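Local coordinates for protein Hsp70/Hsp90 co-chaperone CNS1 (Saccharomyces cerevisiae, PDB 6HFM) that acts as a co-chaperone that binds Hsp90 and Hsp70, stimulating the ATPase of Hsp70 but not that of Hsp90, at residues G65-V77 with K114-K126. Sequence-based numbering, arbitrary orientation.
Sequences GEVSELTTVQELV and KAGKKLTFHDILK
Thr-72 and Thr-120 meet at a single beta bridge, flanked by backbone bonds from Phe-121 N to Thr-71 O (3.2 Å) and from Val-73 N to Leu-119 O (3.0 Å). Farther out, Gln-74 N donates to Lys-117 O (2.8 Å), and His-122 N bonds to Glu-69 O. Each threonine is also an N-cap, its OG1 accepting from the backbone N three residues on, Glu-75 or Asp-123. Thr-72 N in turn donates to Glu-75 OE1, completing a capping box. In the Wheel domain of Cns1, the bridge thus ties the start of helix 73-82 to that of helix 121-126, beside the central mixed sheet. The ring of Phe-121 is broad enough to set CZ 3.7 Å from Leu-76 CD2 and 4.0 Å from Val-73 CG2 while also touching Leu-139 and Tyr-49 of the sheet. An alanine here is likely to open a gap between the two helix starts and the sheet, leaving Leu-76 CD2 and Val-73 CG2 without their aromatic partner. Branched Val-73, with CG2 anti to its carbonyl carbon, also brings that methyl within 3.7 Å of Ile-124 CD1. At the polar end, Glu-69 OE1 lies 3.3 Å from His-122 CD2, at the ring edge, carboxylate and ring planes 80° apart; Arg-16 pairs with OE1, and OE2 accepts from Leu-47 N. His-122 ND1 donates in its ring plane to the anti side of Asp-123 OD1, 24° out of the carboxylate plane.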
loop_
_atom_site.group_PDB
_atom_site.type_symbol
_atom_site.label_atom_id
_atom_site.label_comp_id
_atom_site.label_asym_id
_atom_site.label_seq_id
_atom_site.Cartn_x
_atom_site.Cartn_y
_atom_site.Cartn_z
ATOM N N GLY A 65 6.381 0.787 -9.482
ATOM C CA GLY A 65 5.388 1.026 -10.525
ATOM C C GLY A 65 4.358 -0.068 -10.714
ATOM O O GLY A 65 3.206 0.232 -11.048
ATOM N N GLU A 66 4.772 -1.323 -10.515
ATOM C CA GLU A 66 3.911 -2.499 -10.714
ATOM C C GLU A 66 4.097 -3.530 -9.601
ATOM O O GLU A 66 5.198 -4.053 -9.399
ATOM C CB GLU A 66 4.220 -3.160 -12.057
ATOM C CG GLU A 66 3.870 -2.304 -13.259
ATOM C CD GLU A 66 4.062 -3.022 -14.582
ATOM O OE1 GLU A 66 4.724 -4.084 -14.617
ATOM O OE2 GLU A 66 3.528 -2.523 -15.594
ATOM N N VAL A 67 3.010 -3.806 -8.881
ATOM C CA VAL A 67 2.945 -4.867 -7.882
ATOM C C VAL A 67 1.716 -5.712 -8.190
ATOM O O VAL A 67 0.609 -5.186 -8.255
ATOM C CB VAL A 67 2.810 -4.288 -6.453
ATOM C CG1 VAL A 67 2.669 -5.399 -5.416
ATOM C CG2 VAL A 67 4.008 -3.402 -6.122
ATOM N N SER A 68 1.910 -7.019 -8.372
ATOM C CA SER A 68 0.785 -7.934 -8.565
ATOM C C SER A 68 0.019 -8.139 -7.266
ATOM O O SER A 68 0.620 -8.250 -6.199
ATOM C CB SER A 68 1.266 -9.303 -9.054
ATOM O OG SER A 68 0.214 -10.253 -8.977
ATOM N N GLU A 69 -1.307 -8.251 -7.377
ATOM C CA GLU A 69 -2.170 -8.591 -6.235
ATOM C C GLU A 69 -1.819 -9.925 -5.551
ATOM O O GLU A 69 -2.153 -10.122 -4.390
ATOM C CB GLU A 69 -3.638 -8.634 -6.671
ATOM C CG GLU A 69 -3.978 -9.793 -7.595
ATOM C CD GLU A 69 -5.405 -9.774 -8.088
ATOM O OE1 GLU A 69 -6.276 -9.159 -7.435
ATOM O OE2 GLU A 69 -5.656 -10.376 -9.157
ATOM N N LEU A 70 -1.190 -10.849 -6.281
ATOM C CA LEU A 70 -0.762 -12.129 -5.701
ATOM C C LEU A 70 0.550 -12.054 -4.912
ATOM O O LEU A 70 0.950 -13.042 -4.286
ATOM C CB LEU A 70 -0.653 -13.198 -6.795
ATOM C CG LEU A 70 -1.936 -13.507 -7.574
ATOM C CD1 LEU A 70 -1.651 -14.625 -8.562
ATOM C CD2 LEU A 70 -3.089 -13.896 -6.662
ATOM N N THR A 71 1.221 -10.903 -4.946
ATOM C CA THR A 71 2.404 -10.653 -4.116
ATOM C C THR A 71 2.009 -10.635 -2.634
ATOM O O THR A 71 0.984 -10.043 -2.272
ATOM C CB THR A 71 3.044 -9.293 -4.469
ATOM O OG1 THR A 71 3.250 -9.198 -5.881
ATOM C CG2 THR A 71 4.387 -9.111 -3.773
ATOM N N THR A 72 2.808 -11.279 -1.782
ATOM C CA THR A 72 2.592 -11.196 -0.336
ATOM C C THR A 72 3.260 -9.955 0.242
ATOM O O THR A 72 4.168 -9.381 -0.356
ATOM C CB THR A 72 3.115 -12.425 0.435
ATOM O OG1 THR A 72 4.537 -12.523 0.289
ATOM C CG2 THR A 72 2.430 -13.702 -0.057
ATOM N N VAL A 73 2.804 -9.570 1.428
ATOM C CA VAL A 73 3.401 -8.448 2.153
ATOM C C VAL A 73 4.902 -8.717 2.361
ATOM O O VAL A 73 5.735 -7.847 2.078
ATOM C CB VAL A 73 2.665 -8.201 3.490
ATOM C CG1 VAL A 73 3.432 -7.218 4.373
ATOM C CG2 VAL A 73 1.244 -7.707 3.230
ATOM N N GLN A 74 5.232 -9.929 2.813
ATOM C CA GLN A 74 6.632 -10.363 2.976
ATOM C C GLN A 74 7.464 -10.188 1.704
ATOM O O GLN A 74 8.588 -9.696 1.760
ATOM C CB GLN A 74 6.696 -11.836 3.417
ATOM C CG GLN A 74 8.096 -12.377 3.704
ATOM C CD GLN A 74 8.712 -11.765 4.947
ATOM O OE1 GLN A 74 8.130 -11.818 6.028
ATOM N NE2 GLN A 74 9.902 -11.188 4.800
ATOM N N GLU A 75 6.914 -10.617 0.570
ATOM C CA GLU A 75 7.620 -10.521 -0.713
ATOM C C GLU A 75 7.929 -9.067 -1.094
ATOM O O GLU A 75 9.020 -8.776 -1.579
ATOM C CB GLU A 75 6.840 -11.236 -1.830
ATOM C CG GLU A 75 7.012 -12.754 -1.815
ATOM C CD GLU A 75 6.023 -13.504 -2.712
ATOM O OE1 GLU A 75 5.042 -12.937 -3.147
ATOM O OE2 GLU A 75 6.271 -14.713 -2.928
ATOM N N LEU A 76 6.990 -8.151 -0.840
ATOM C CA LEU A 76 7.228 -6.734 -1.132
ATOM C C LEU A 76 8.257 -6.132 -0.166
ATOM O O LEU A 76 9.118 -5.359 -0.592
ATOM C CB LEU A 76 5.925 -5.919 -1.116
ATOM C CG LEU A 76 6.031 -4.450 -1.559
ATOM C CD1 LEU A 76 6.608 -4.310 -2.965
ATOM C CD2 LEU A 76 4.671 -3.776 -1.487
ATOM N N VAL A 77 8.173 -6.492 1.118
ATOM C CA VAL A 77 9.173 -6.052 2.111
ATOM C C VAL A 77 10.573 -6.543 1.725
ATOM O O VAL A 77 11.533 -5.768 1.735
ATOM C CB VAL A 77 8.818 -6.524 3.539
ATOM C CG1 VAL A 77 9.976 -6.301 4.515
ATOM C CG2 VAL A 77 7.583 -5.796 4.045
ATOM N N LYS A 114 -2.139 -3.507 11.190
ATOM C CA LYS A 114 -0.928 -4.268 10.917
ATOM C C LYS A 114 -1.254 -5.294 9.824
ATOM O O LYS A 114 -2.135 -6.133 10.003
ATOM C CB LYS A 114 -0.442 -4.966 12.192
ATOM C CG LYS A 114 0.963 -5.541 12.091
ATOM C CD LYS A 114 1.378 -6.267 13.365
ATOM C CE LYS A 114 0.658 -7.600 13.558
ATOM N NZ LYS A 114 0.922 -8.587 12.472
ATOM N N ALA A 115 -0.571 -5.192 8.687
ATOM C CA ALA A 115 -0.749 -6.117 7.568
ATOM C C ALA A 115 0.066 -7.383 7.797
ATOM O O ALA A 115 1.293 -7.320 7.893
ATOM C CB ALA A 115 -0.334 -5.456 6.265
ATOM N N GLY A 116 -0.618 -8.526 7.880
ATOM C CA GLY A 116 0.043 -9.821 8.065
ATOM C C GLY A 116 1.033 -10.124 6.953
ATOM O O GLY A 116 0.692 -10.019 5.775
ATOM N N LYS A 117 2.260 -10.494 7.320
ATOM C CA LYS A 117 3.337 -10.681 6.337
ATOM C C LYS A 117 3.090 -11.817 5.338
ATOM O O LYS A 117 3.576 -11.767 4.206
ATOM C CB LYS A 117 4.688 -10.855 7.038
ATOM C CG LYS A 117 5.172 -9.570 7.687
ATOM C CD LYS A 117 6.536 -9.734 8.326
ATOM C CE LYS A 117 7.056 -8.403 8.850
ATOM N NZ LYS A 117 8.211 -8.595 9.770
ATOM N N LYS A 118 2.315 -12.820 5.746
ATOM C CA LYS A 118 1.992 -13.948 4.872
ATOM C C LYS A 118 0.793 -13.709 3.942
ATOM O O LYS A 118 0.541 -14.525 3.055
ATOM C CB LYS A 118 1.763 -15.206 5.713
ATOM C CG LYS A 118 2.984 -15.619 6.522
ATOM C CD LYS A 118 2.755 -16.950 7.215
ATOM C CE LYS A 118 3.930 -17.338 8.096
ATOM N NZ LYS A 118 3.770 -18.722 8.623
ATOM N N LEU A 119 0.064 -12.606 4.130
ATOM C CA LEU A 119 -1.133 -12.330 3.335
ATOM C C LEU A 119 -0.772 -11.735 1.977
ATOM O O LEU A 119 0.202 -10.988 1.863
ATOM C CB LEU A 119 -2.066 -11.367 4.078
ATOM C CG LEU A 119 -2.638 -11.829 5.423
ATOM C CD1 LEU A 119 -3.374 -10.680 6.094
ATOM C CD2 LEU A 119 -3.561 -13.027 5.260
ATOM N N THR A 120 -1.564 -12.068 0.958
ATOM C CA THR A 120 -1.483 -11.409 -0.343
ATOM C C THR A 120 -2.246 -10.085 -0.309
ATOM O O THR A 120 -3.179 -9.904 0.481
ATOM C CB THR A 120 -2.077 -12.264 -1.470
ATOM O OG1 THR A 120 -3.472 -12.476 -1.225
ATOM C CG2 THR A 120 -1.346 -13.608 -1.587
ATOM N N PHE A 121 -1.856 -9.157 -1.178
ATOM C CA PHE A 121 -2.594 -7.902 -1.286
ATOM C C PHE A 121 -4.028 -8.134 -1.770
ATOM O O PHE A 121 -4.942 -7.447 -1.312
ATOM C CB PHE A 121 -1.825 -6.880 -2.122
ATOM C CG PHE A 121 -0.606 -6.357 -1.414
ATOM C CD1 PHE A 121 -0.741 -5.489 -0.325
ATOM C CD2 PHE A 121 0.672 -6.755 -1.794
ATOM C CE1 PHE A 121 0.375 -5.022 0.356
ATOM C CE2 PHE A 121 1.793 -6.281 -1.115
ATOM C CZ PHE A 121 1.641 -5.422 -0.036
ATOM N N HIS A 122 -4.231 -9.124 -2.642
ATOM C CA HIS A 122 -5.588 -9.533 -3.041
ATOM C C HIS A 122 -6.458 -9.808 -1.816
ATOM O O HIS A 122 -7.575 -9.302 -1.717
ATOM C CB HIS A 122 -5.558 -10.791 -3.938
ATOM C CG HIS A 122 -6.916 -11.362 -4.229
ATOM N ND1 HIS A 122 -7.475 -12.369 -3.472
ATOM C CD2 HIS A 122 -7.827 -11.058 -5.182
ATOM C CE1 HIS A 122 -8.671 -12.666 -3.952
ATOM N NE2 HIS A 122 -8.911 -11.884 -4.988
ATOM N N ASP A 123 -5.948 -10.626 -0.897
ATOM C CA ASP A 123 -6.724 -11.009 0.287
ATOM C C ASP A 123 -6.976 -9.839 1.240
ATOM O O ASP A 123 -8.070 -9.724 1.788
ATOM C CB ASP A 123 -6.073 -12.197 1.008
ATOM C CG ASP A 123 -6.229 -13.518 0.236
ATOM O OD1 ASP A 123 -6.915 -13.554 -0.813
ATOM O OD2 ASP A 123 -5.681 -14.537 0.694
ATOM N N ILE A 124 -5.985 -8.960 1.412
ATOM C CA ILE A 124 -6.155 -7.762 2.252
ATOM C C ILE A 124 -7.229 -6.822 1.697
ATOM O O ILE A 124 -8.085 -6.348 2.440
ATOM C CB ILE A 124 -4.815 -7.011 2.442
ATOM C CG1 ILE A 124 -3.869 -7.858 3.297
ATOM C CG2 ILE A 124 -5.024 -5.636 3.090
ATOM C CD1 ILE A 124 -2.425 -7.411 3.253
ATOM N N LEU A 125 -7.188 -6.566 0.392
ATOM C CA LEU A 125 -8.144 -5.644 -0.238
ATOM C C LEU A 125 -9.558 -6.229 -0.371
ATOM O O LEU A 125 -10.517 -5.463 -0.472
ATOM C CB LEU A 125 -7.637 -5.187 -1.616
ATOM C CG LEU A 125 -6.289 -4.447 -1.700
ATOM C CD1 LEU A 125 -5.941 -4.124 -3.147
ATOM C CD2 LEU A 125 -6.270 -3.185 -0.862
ATOM N N LYS A 126 -9.688 -7.562 -0.364
ATOM C CA LYS A 126 -10.997 -8.221 -0.548
ATOM C C LYS A 126 -11.887 -8.235 0.703
ATOM O O LYS A 126 -13.119 -8.269 0.581
ATOM C CB LYS A 126 -10.821 -9.656 -1.078
ATOM C CG LYS A 126 -12.134 -10.339 -1.459
ATOM C CD LYS A 126 -11.921 -11.597 -2.286
ATOM C CE LYS A 126 -13.247 -12.256 -2.642
ATOM N NZ LYS A 126 -14.061 -11.440 -3.589
HETATM O O HOH W 1 9.487 -11.359 8.244
#